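Local coordinates for uncharacterized protein (Acinetobacter baumannii, PDB 4PUX), which is of unknown function but belongs to the DUF3237 family and folds as a single antiparallel beta-barrel-like domain, at residues Asp21-Trp27 with Arg39-Gly45; Asn60-Trp64 with Ile75-Leu80; Phe120-Phe126 with Ala141-Arg147. All coordinates share one frame; numbering follows the deposited sequence. Where two conformers were deposited one is given.

In the fold
All three contacts belong to one curled antiparallel sheet, interaction 1 through a loop that pairs only at its two ends. Interactions 1 and 2 adjoin, because strand 36-49 pairs with strand 54-67: Ile41 O faces Asp63 N at 2.9 Å and Ile43 N faces Gly61 O at 3.0 Å, both probable hydrogen bonds, and their centres are about 9 Å apart. The centre of interaction 3 is about 13 Å from that of interaction 2 and about 18 Å from that of interaction 1. Strand 88-99 comes between 73-83 and 118-127, yet Ile75 CG1 is 4.1 Å from Phe120 CE1. Ethanediol lies near Tyr79, Ile43 and Ile122, and Trp27 NE1 hydrogen-bonds a citrate, all probably from the crystallisation liquor.

Interaction 1 of 3, residues Asp21-Trp27 with Arg39-Gly45; sequences DLNAPVW and RIIPITG
Asp21 and Gly45 open the first of two short antiparallel ladders here. Asp21 N donates to Gly45 O at 2.9 Å, and Thr44 N returns a bond to Asp21 O at 3.0 Å. The Thr44 hydroxyl then reaches into the loop: with OG1 set between its own N and carbonyl carbon (chi1 60°), it accepts a hydrogen bond from Asn23 N at 3.0 Å and also meets a water at 2.7 Å from OG1. Asn23 is the centre of an inverse gamma turn, so this grip holds the turn where the chain leaves the strand. The second ladder pairs Trp27 with Ile40 through two backbone bonds, one residue out of register with the first. A second water lies within hydrogen-bonding distance of both Ala24 O and Pro42 O and probably links them.

Between the ladders the contact is mainly apolar. Ala24 CB rests against Pro42 CB and Thr44 CG2, while Trp27 CZ3 comes to 3.8 Å from Pro42 CG, the two side chains crossing at about a right angle. Leu22 CD2 lies alongside Ile43 CG1. Val26 CG1 sits over one face of the Arg39 guanidinium, 3.8 Å from NH2.

That guanidinium is tied by Glu28 in a salt bridge and by Gln65 through NH1. The loop between strands 12-21 and 27-33 thus lies along one edge of strand 36-49, whose other edge pairs with strand 54-67.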
loop_
_atom_site.group_PDB
_atom_site.type_symbol
_atom_site.label_atom_id
_atom_site.label_comp_id
_atom_site.label_asym_id
_atom_site.label_seq_id
_atom_site.Cartn_x
_atom_site.Cartn_y
_atom_site.Cartn_z
ATOM N N ASP A 21 8.894 6.060 0.744
ATOM C CA ASP A 21 10.354 5.804 0.685
ATOM C C ASP A 21 10.678 4.601 1.607
ATOM O O ASP A 21 10.223 4.554 2.764
ATOM C CB ASP A 21 11.129 7.026 1.163
ATOM C CG ASP A 21 11.154 8.149 0.146
ATOM O OD1 ASP A 21 10.999 7.866 -1.044
ATOM O OD2 ASP A 21 11.334 9.336 0.529
ATOM N N LEU A 22 11.497 3.674 1.084
ATOM C CA LEU A 22 11.945 2.453 1.804
ATOM C C LEU A 22 13.491 2.477 1.857
ATOM O O LEU A 22 14.161 1.550 1.384
ATOM C CB LEU A 22 11.446 1.207 1.065
ATOM C CG LEU A 22 9.971 1.220 0.707
ATOM C CD1 LEU A 22 9.648 -0.006 -0.133
ATOM C CD2 LEU A 22 9.100 1.289 1.959
ATOM N N ASN A 23 14.049 3.584 2.391
ATOM C CA ASN A 23 15.482 3.861 2.247
ATOM C C ASN A 23 16.337 3.303 3.428
ATOM O O ASN A 23 17.113 4.013 4.088
ATOM C CB ASN A 23 15.720 5.379 2.066
ATOM C CG ASN A 23 15.157 5.964 0.754
ATOM O OD1 ASN A 23 14.924 7.205 0.675
ATOM N ND2 ASN A 23 14.923 5.158 -0.212
ATOM N N ALA A 24 16.140 2.022 3.687
ATOM C CA ALA A 24 16.867 1.273 4.708
ATOM C C ALA A 24 16.939 -0.177 4.269
ATOM O O ALA A 24 16.119 -0.625 3.472
ATOM C CB ALA A 24 16.156 1.369 6.081
ATOM N N PRO A 25 17.939 -0.922 4.773
ATOM C CA PRO A 25 17.985 -2.328 4.385
ATOM C C PRO A 25 16.774 -3.137 4.907
ATOM O O PRO A 25 16.230 -2.857 5.986
ATOM C CB PRO A 25 19.294 -2.845 5.026
ATOM C CG PRO A 25 20.034 -1.634 5.465
ATOM C CD PRO A 25 19.045 -0.523 5.648
ATOM N N VAL A 26 16.341 -4.114 4.111
ATOM C CA VAL A 26 15.278 -5.045 4.504
ATOM C C VAL A 26 15.859 -6.086 5.452
ATOM O O VAL A 26 16.957 -6.590 5.211
ATOM C CB VAL A 26 14.654 -5.760 3.280
ATOM C CG1 VAL A 26 13.604 -6.785 3.713
ATOM C CG2 VAL A 26 14.032 -4.744 2.286
ATOM N N TRP A 27 15.159 -6.344 6.556
ATOM C CA TRP A 27 15.474 -7.496 7.392
ATOM C C TRP A 27 14.813 -8.759 6.791
ATOM O O TRP A 27 13.585 -8.864 6.733
ATOM C CB TRP A 27 15.080 -7.286 8.851
ATOM C CG TRP A 27 15.959 -6.373 9.663
ATOM C CD1 TRP A 27 17.281 -6.624 10.072
ATOM C CD2 TRP A 27 15.639 -5.085 10.143
ATOM N NE1 TRP A 27 17.742 -5.584 10.815
ATOM C CE2 TRP A 27 16.763 -4.623 10.882
ATOM C CE3 TRP A 27 14.483 -4.296 10.113
ATOM C CZ2 TRP A 27 16.776 -3.391 11.542
ATOM C CZ3 TRP A 27 14.517 -3.044 10.744
ATOM C CH2 TRP A 27 15.637 -2.630 11.476
ATOM N N ARG A 39 9.696 -10.786 5.806
ATOM C CA ARG A 39 10.533 -9.651 5.407
ATOM C C ARG A 39 10.007 -8.402 6.142
ATOM O O ARG A 39 8.803 -8.101 6.073
ATOM C CB ARG A 39 10.468 -9.413 3.875
ATOM C CG ARG A 39 10.706 -10.677 3.059
ATOM C CD ARG A 39 10.687 -10.391 1.575
ATOM N NE ARG A 39 11.837 -9.612 1.150
ATOM C CZ ARG A 39 11.801 -8.479 0.447
ATOM N NH1 ARG A 39 10.663 -7.962 0.006
ATOM N NH2 ARG A 39 12.941 -7.899 0.115
ATOM N N ILE A 40 10.882 -7.691 6.858
ATOM C CA ILE A 40 10.498 -6.463 7.593
ATOM C C ILE A 40 11.175 -5.320 6.875
ATOM O O ILE A 40 12.404 -5.213 6.841
ATOM C CB ILE A 40 10.838 -6.544 9.092
ATOM C CG1 ILE A 40 10.161 -7.767 9.735
ATOM C CG2 ILE A 40 10.488 -5.218 9.803
ATOM C CD1 ILE A 40 10.573 -8.036 11.179
ATOM N N ILE A 41 10.355 -4.556 6.169
ATOM C CA ILE A 41 10.781 -3.523 5.213
ATOM C C ILE A 41 10.511 -2.109 5.808
ATOM O O ILE A 41 9.340 -1.672 5.871
ATOM C CB ILE A 41 10.000 -3.674 3.890
ATOM C CG1 ILE A 41 10.110 -5.097 3.323
ATOM C CG2 ILE A 41 10.421 -2.587 2.869
ATOM C CD1 ILE A 41 9.079 -5.444 2.298
ATOM N N PRO A 42 11.527 -1.474 6.401
ATOM C CA PRO A 42 11.321 -0.145 7.003
ATOM C C PRO A 42 10.778 0.923 6.073
ATOM O O PRO A 42 11.210 1.042 4.936
ATOM C CB PRO A 42 12.708 0.236 7.525
ATOM C CG PRO A 42 13.391 -1.033 7.748
ATOM C CD PRO A 42 12.941 -1.877 6.546
ATOM N N ILE A 43 9.821 1.679 6.605
ATOM C CA ILE A 43 9.287 2.870 5.944
ATOM C C ILE A 43 9.976 4.104 6.536
ATOM O O ILE A 43 9.825 4.395 7.711
ATOM C CB ILE A 43 7.739 2.955 6.089
ATOM C CG1 ILE A 43 7.110 1.790 5.280
ATOM C CG2 ILE A 43 7.221 4.367 5.693
ATOM C CD1 ILE A 43 5.674 1.523 5.634
ATOM N N THR A 44 10.745 4.824 5.699
ATOM C CA THR A 44 11.629 5.880 6.195
ATOM C C THR A 44 11.133 7.295 5.967
ATOM O O THR A 44 11.658 8.261 6.562
ATOM C CB THR A 44 13.058 5.695 5.557
ATOM O OG1 THR A 44 12.971 5.768 4.131
ATOM C CG2 THR A 44 13.643 4.336 5.978
ATOM N N GLY A 45 10.115 7.433 5.124
ATOM C CA GLY A 45 9.553 8.741 4.788
ATOM C C GLY A 45 8.727 8.659 3.511
ATOM O O GLY A 45 8.319 7.576 3.089
HETATM O O HOH W 1 13.565 8.373 3.534
HETATM O O HOH W 2 13.254 -0.662 3.649
#

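Interaction 2 of 3, residues Asn60-Trp64 with Ile75-Leu80; sequences NGADW and IDTRYL. With EDO (1,2-ethanediol), chain D.
Asp63 meets the neighbouring strand because its CG is anti to the backbone N (chi1 -177°), which carries the carboxylate along to Asp76. There OD1 accepts a hydrogen bond from Asp76 N at 3.0 Å, on its syn side and 32° out of the carboxylate plane, in a nearly straight bond (173° at the hydrogen). The CB of Asp63 packs on Thr77 CG2, and OD2 lies across Ile75 CD1 at 3.6 Å.

The backbones pair around this group as the hairpin of strands 54-67 and 73-83. Ala62 and Arg78 exchange two bonds, and Trp64 N donates to Asp76 O at 2.8 Å. The same oxygen lies in plane at the edge of the Trp64 indole, whose face receives Ala62 CB from its own strand. Gly61, at positive phi, makes a CA-H...O contact from CA to Arg78 O at 3.1 Å.

Further along strand 73-83, Tyr79 OH bonds to ethanediol O2 at 2.9 Å and also to Tyr154. The Asp63 carboxylate stands in for a strand carbonyl by accepting the Asp76 N-H, and with a weak bond from Gln65 to OD2, both oxygens of this buried group have donors.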
loop_
_atom_site.group_PDB
_atom_site.type_symbol
_atom_site.label_atom_id
_atom_site.label_comp_id
_atom_site.label_asym_id
_atom_site.label_seq_id
_atom_site.Cartn_x
_atom_site.Cartn_y
_atom_site.Cartn_z
ATOM N N ASN A 60 8.958 6.069 10.555
ATOM C CA ASN A 60 8.273 5.207 11.515
ATOM C C ASN A 60 7.636 4.027 10.772
ATOM O O ASN A 60 7.033 4.191 9.666
ATOM C CB ASN A 60 7.155 5.965 12.233
ATOM C CG ASN A 60 6.273 5.044 13.090
ATOM O OD1 ASN A 60 6.659 4.550 14.180
ATOM N ND2 ASN A 60 5.114 4.805 12.612
ATOM N N GLY A 61 7.712 2.872 11.386
ATOM C CA GLY A 61 7.014 1.708 10.895
ATOM C C GLY A 61 7.645 1.008 9.745
ATOM O O GLY A 61 8.855 1.171 9.452
ATOM N N ALA A 62 6.864 0.106 9.146
ATOM C CA ALA A 62 7.373 -0.873 8.188
ATOM C C ALA A 62 6.231 -1.623 7.506
ATOM O O ALA A 62 5.058 -1.500 7.915
ATOM C CB ALA A 62 8.282 -1.920 8.922
ATOM N N ASP A 63 6.582 -2.378 6.486
ATOM C CA ASP A 63 5.768 -3.487 5.965
ATOM C C ASP A 63 6.301 -4.782 6.572
ATOM O O ASP A 63 7.484 -5.150 6.346
ATOM C CB ASP A 63 5.800 -3.531 4.423
ATOM C CG ASP A 63 4.923 -4.622 3.813
ATOM O OD1 ASP A 63 4.208 -5.319 4.545
ATOM O OD2 ASP A 63 4.918 -4.706 2.543
ATOM N N TRP A 64 5.467 -5.430 7.386
ATOM C CA TRP A 64 5.742 -6.780 7.906
ATOM C C TRP A 64 5.151 -7.796 6.892
ATOM O O TRP A 64 3.983 -8.149 6.981
ATOM C CB TRP A 64 5.141 -6.955 9.310
ATOM C CG TRP A 64 5.900 -6.240 10.407
ATOM C CD1 TRP A 64 6.848 -6.834 11.232
ATOM C CD2 TRP A 64 5.888 -4.843 10.780
ATOM N NE1 TRP A 64 7.354 -5.918 12.098
ATOM C CE2 TRP A 64 6.813 -4.690 11.849
ATOM C CE3 TRP A 64 5.156 -3.730 10.364
ATOM C CZ2 TRP A 64 7.027 -3.462 12.502
ATOM C CZ3 TRP A 64 5.353 -2.496 11.045
ATOM C CH2 TRP A 64 6.252 -2.389 12.101
ATOM N N ILE A 75 0.862 -8.018 2.225
ATOM C CA ILE A 75 1.287 -6.724 2.769
ATOM C C ILE A 75 0.567 -6.484 4.092
ATOM O O ILE A 75 -0.653 -6.667 4.187
ATOM C CB ILE A 75 0.866 -5.599 1.764
ATOM C CG1 ILE A 75 1.352 -5.825 0.301
ATOM C CG2 ILE A 75 1.173 -4.225 2.296
ATOM C CD1 ILE A 75 2.682 -6.055 0.122
ATOM N N ASP A 76 1.319 -5.997 5.094
ATOM C CA ASP A 76 0.753 -5.662 6.436
ATOM C C ASP A 76 1.597 -4.538 7.063
ATOM O O ASP A 76 2.711 -4.792 7.536
ATOM C CB ASP A 76 0.702 -6.889 7.348
ATOM C CG ASP A 76 -0.114 -6.663 8.616
ATOM O OD1 ASP A 76 0.183 -5.703 9.357
ATOM O OD2 ASP A 76 -1.027 -7.463 8.858
ATOM N N THR A 77 1.137 -3.303 6.930
ATOM C CA THR A 77 1.915 -2.141 7.323
ATOM C C THR A 77 1.347 -1.382 8.507
ATOM O O THR A 77 0.129 -1.352 8.753
ATOM C CB THR A 77 2.091 -1.097 6.150
ATOM O OG1 THR A 77 0.842 -0.439 5.934
ATOM C CG2 THR A 77 2.580 -1.766 4.809
ATOM N N ARG A 78 2.248 -0.665 9.194
ATOM C CA ARG A 78 1.900 0.432 10.145
ATOM C C ARG A 78 2.862 1.590 9.863
ATOM O O ARG A 78 4.072 1.363 9.856
ATOM C CB ARG A 78 2.050 -0.004 11.600
ATOM C CG ARG A 78 1.136 -1.134 11.986
ATOM C CD ARG A 78 1.225 -1.492 13.482
ATOM N NE ARG A 78 0.332 -2.619 13.789
ATOM C CZ ARG A 78 0.180 -3.160 15.004
ATOM N NH1 ARG A 78 0.943 -2.744 16.024
ATOM N NH2 ARG A 78 -0.705 -4.147 15.191
ATOM N N TYR A 79 2.355 2.789 9.598
ATOM C CA TYR A 79 3.150 3.984 9.439
ATOM C C TYR A 79 2.387 5.235 9.788
ATOM O O TYR A 79 1.256 5.148 10.344
ATOM C CB TYR A 79 3.853 4.019 8.089
ATOM C CG TYR A 79 3.067 3.932 6.783
ATOM C CD1 TYR A 79 2.485 2.743 6.354
ATOM C CD2 TYR A 79 3.110 4.987 5.867
ATOM C CE1 TYR A 79 1.913 2.629 5.088
ATOM C CE2 TYR A 79 2.549 4.888 4.616
ATOM C CZ TYR A 79 2.004 3.705 4.191
ATOM O OH TYR A 79 1.518 3.600 2.906
ATOM N N LEU A 80 2.992 6.416 9.563
ATOM C CA LEU A 80 2.535 7.662 10.211
ATOM C C LEU A 80 2.638 8.870 9.287
ATOM O O LEU A 80 3.687 9.087 8.677
ATOM C CB LEU A 80 3.284 7.873 11.519
ATOM C CG LEU A 80 2.891 9.054 12.383
ATOM C CD1 LEU A 80 1.420 8.951 12.829
ATOM C CD2 LEU A 80 3.786 9.112 13.615
HETATM C C1 EDO D . 1.236 -0.471 0.940
HETATM O O1 EDO D . 2.090 -1.488 1.004
HETATM C C2 EDO D . 1.554 0.645 1.911
HETATM O O2 EDO D . 2.774 1.333 1.713
HETATM O O HOH W 3 5.791 6.547 8.976
HETATM O O HOH W 4 2.492 4.004 12.807
#

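Interaction 3 of 3, residues Phe120-Phe126 with Ala141-Arg147; sequences FKITMQF and AVGSAMR
The methyl of Ala145 covers the Phe120 ring in this antiparallel pair of a beta-barrel-like fold. It stands over the centre of the ring, 3.5 Å from the centroid to CB and 7° off the normal, a CH-pi contact. It touches all six ring carbons almost equally. The ring reaches across because its CG lies anti to the backbone N (chi1 -174°), and the same face of the sheet carries Ile122, Met124 and Ala141 further along.

Gly143 is the next hollow. With no side chain there, CG1 of Ile122 settles on the Gly143 backbone, 3.7 Å from CA. Met124, a selenomethionine, carries SE to 3.8 Å from Val142 O, just beyond the glycine, its chain extended at chi2 (175°). Ala141 CB is a small bump between two larger neighbours: it touches Met124 CB at 4.0 Å and, in plane, the edge of the Phe126 ring at CE1. On the other face, with Thr123 and Val142, the bent Lys121 chain lies against Ser144, CE 3.7 Å from OG.

Ile122 and Gly143 hold the register by exchanging two backbone bonds, and Ala145 N donates to Phe120 O. Strand 88-99 lies beyond 120-126, and strand 151-159 beyond 141-147, with Phe18 and Leu15 of strand 12-21 packing on Met124 and Phe126. At the end of the pair, a water lies 2.8 Å from Met124 O, probably donating to it, and accepts from Ala141 N at 3.1 Å.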
loop_
_atom_site.group_PDB
_atom_site.type_symbol
_atom_site.label_atom_id
_atom_site.label_comp_id
_atom_site.label_asym_id
_atom_site.label_seq_id
_atom_site.Cartn_x
_atom_site.Cartn_y
_atom_site.Cartn_z
ATOM N N PHE A 120 -1.028 -5.249 -7.668
ATOM C CA PHE A 120 -0.540 -4.688 -6.384
ATOM C C PHE A 120 -1.620 -3.712 -5.917
ATOM O O PHE A 120 -1.640 -2.538 -6.312
ATOM C CB PHE A 120 0.842 -4.062 -6.592
ATOM C CG PHE A 120 1.548 -3.569 -5.337
ATOM C CD1 PHE A 120 1.059 -3.796 -4.041
ATOM C CD2 PHE A 120 2.799 -2.952 -5.482
ATOM C CE1 PHE A 120 1.773 -3.339 -2.931
ATOM C CE2 PHE A 120 3.489 -2.484 -4.380
ATOM C CZ PHE A 120 2.986 -2.707 -3.108
ATOM N N LYS A 121 -2.484 -4.210 -5.041
ATOM C CA LYS A 121 -3.666 -3.501 -4.535
ATOM C C LYS A 121 -3.713 -3.618 -3.018
ATOM O O LYS A 121 -3.337 -4.647 -2.444
ATOM C CB LYS A 121 -4.994 -4.004 -5.174
ATOM C CG LYS A 121 -5.019 -4.066 -6.713
ATOM C CD LYS A 121 -4.834 -2.721 -7.314
ATOM C CE LYS A 121 -5.453 -2.551 -8.694
ATOM N NZ LYS A 121 -4.507 -2.897 -9.749
ATOM N N ILE A 122 -4.177 -2.539 -2.372
ATOM C CA ILE A 122 -4.264 -2.476 -0.927
ATOM C C ILE A 122 -5.605 -1.910 -0.425
ATOM O O ILE A 122 -6.297 -1.168 -1.147
ATOM C CB ILE A 122 -3.105 -1.616 -0.324
ATOM C CG1 ILE A 122 -3.094 -0.189 -0.914
ATOM C CG2 ILE A 122 -1.767 -2.297 -0.568
ATOM C CD1 ILE A 122 -2.156 0.784 -0.199
ATOM N N THR A 123 -5.907 -2.224 0.836
ATOM C CA THR A 123 -6.937 -1.532 1.644
ATOM C C THR A 123 -6.230 -0.652 2.681
ATOM O O THR A 123 -5.067 -0.938 3.061
ATOM C CB THR A 123 -7.896 -2.511 2.347
ATOM O OG1 THR A 123 -7.170 -3.329 3.273
ATOM C CG2 THR A 123 -8.591 -3.400 1.335
HETATM N N MSE A 124 -6.911 0.395 3.119
HETATM C CA MSE A 124 -6.321 1.410 3.977
HETATM C C MSE A 124 -7.247 1.697 5.178
HETATM O O MSE A 124 -8.438 1.888 4.993
HETATM C CB MSE A 124 -6.116 2.722 3.175
HETATM C CG MSE A 124 -5.306 2.552 1.907
HETATM SE SE MSE A 124 -5.189 4.165 0.843
HETATM C CE MSE A 124 -4.030 5.270 1.919
ATOM N N GLN A 125 -6.643 1.856 6.367
ATOM C CA GLN A 125 -7.349 2.187 7.610
ATOM C C GLN A 125 -6.621 3.348 8.290
ATOM O O GLN A 125 -5.375 3.295 8.461
ATOM C CB GLN A 125 -7.361 0.981 8.542
ATOM C CG GLN A 125 -8.077 1.206 9.833
ATOM C CD GLN A 125 -8.122 -0.042 10.688
ATOM O OE1 GLN A 125 -7.709 -1.149 10.276
ATOM N NE2 GLN A 125 -8.623 0.115 11.864
ATOM N N PHE A 126 -7.358 4.382 8.629
ATOM C CA PHE A 126 -6.808 5.622 9.215
ATOM C C PHE A 126 -7.245 5.844 10.654
ATOM O O PHE A 126 -8.382 5.543 11.006
ATOM C CB PHE A 126 -7.284 6.814 8.411
ATOM C CG PHE A 126 -7.013 6.744 6.930
ATOM C CD1 PHE A 126 -7.967 6.201 6.053
ATOM C CD2 PHE A 126 -5.835 7.285 6.387
ATOM C CE1 PHE A 126 -7.743 6.221 4.651
ATOM C CE2 PHE A 126 -5.607 7.284 5.007
ATOM C CZ PHE A 126 -6.559 6.709 4.136
ATOM N N ALA A 141 -11.274 2.734 2.285
ATOM C CA ALA A 141 -10.353 3.250 1.270
ATOM C C ALA A 141 -9.449 2.162 0.715
ATOM O O ALA A 141 -9.183 1.167 1.383
ATOM C CB ALA A 141 -9.510 4.398 1.875
ATOM N N VAL A 142 -9.014 2.354 -0.541
ATOM C CA VAL A 142 -8.217 1.406 -1.288
ATOM C C VAL A 142 -7.128 2.120 -2.094
ATOM O O VAL A 142 -7.177 3.321 -2.305
ATOM C CB VAL A 142 -9.067 0.561 -2.262
ATOM C CG1 VAL A 142 -10.076 -0.275 -1.474
ATOM C CG2 VAL A 142 -9.781 1.439 -3.283
ATOM N N GLY A 143 -6.115 1.381 -2.470
ATOM C CA GLY A 143 -5.007 1.884 -3.270
ATOM C C GLY A 143 -4.586 0.975 -4.399
ATOM O O GLY A 143 -4.695 -0.247 -4.299
ATOM N N SER A 144 -4.091 1.585 -5.477
ATOM C CA SER A 144 -3.485 0.886 -6.616
ATOM C C SER A 144 -2.029 1.292 -6.669
ATOM O O SER A 144 -1.725 2.488 -6.789
ATOM C CB SER A 144 -4.174 1.274 -7.910
ATOM O OG SER A 144 -3.581 0.641 -9.028
ATOM N N ALA A 145 -1.146 0.329 -6.489
ATOM C CA ALA A 145 0.285 0.561 -6.194
ATOM C C ALA A 145 1.239 0.009 -7.254
ATOM O O ALA A 145 0.882 -0.905 -8.022
ATOM C CB ALA A 145 0.620 -0.074 -4.826
HETATM N N MSE A 146 2.462 0.500 -7.218
HETATM C CA MSE A 146 3.560 0.008 -8.025
HETATM C C MSE A 146 4.899 0.167 -7.282
HETATM O O MSE A 146 5.179 1.232 -6.685
HETATM C CB MSE A 146 3.576 0.744 -9.372
HETATM C CG MSE A 146 4.623 0.246 -10.356
HETATM SE SE MSE A 146 4.672 1.254 -11.961
HETATM C CE MSE A 146 2.891 0.760 -12.633
ATOM N N ARG A 147 5.715 -0.877 -7.276
ATOM C CA ARG A 147 7.104 -0.786 -6.798
ATOM C C ARG A 147 7.990 0.008 -7.781
ATOM O O ARG A 147 7.856 -0.135 -9.015
ATOM C CB ARG A 147 7.718 -2.173 -6.717
ATOM C CG ARG A 147 7.637 -2.894 -5.423
ATOM C CD ARG A 147 8.591 -4.076 -5.642
ATOM N NE ARG A 147 9.217 -4.706 -4.501
ATOM C CZ ARG A 147 9.986 -5.791 -4.629
ATOM N NH1 ARG A 147 10.160 -6.328 -5.828
ATOM N NH2 ARG A 147 10.561 -6.349 -3.573
HETATM O O HOH W 5 -10.675 0.339 4.153
#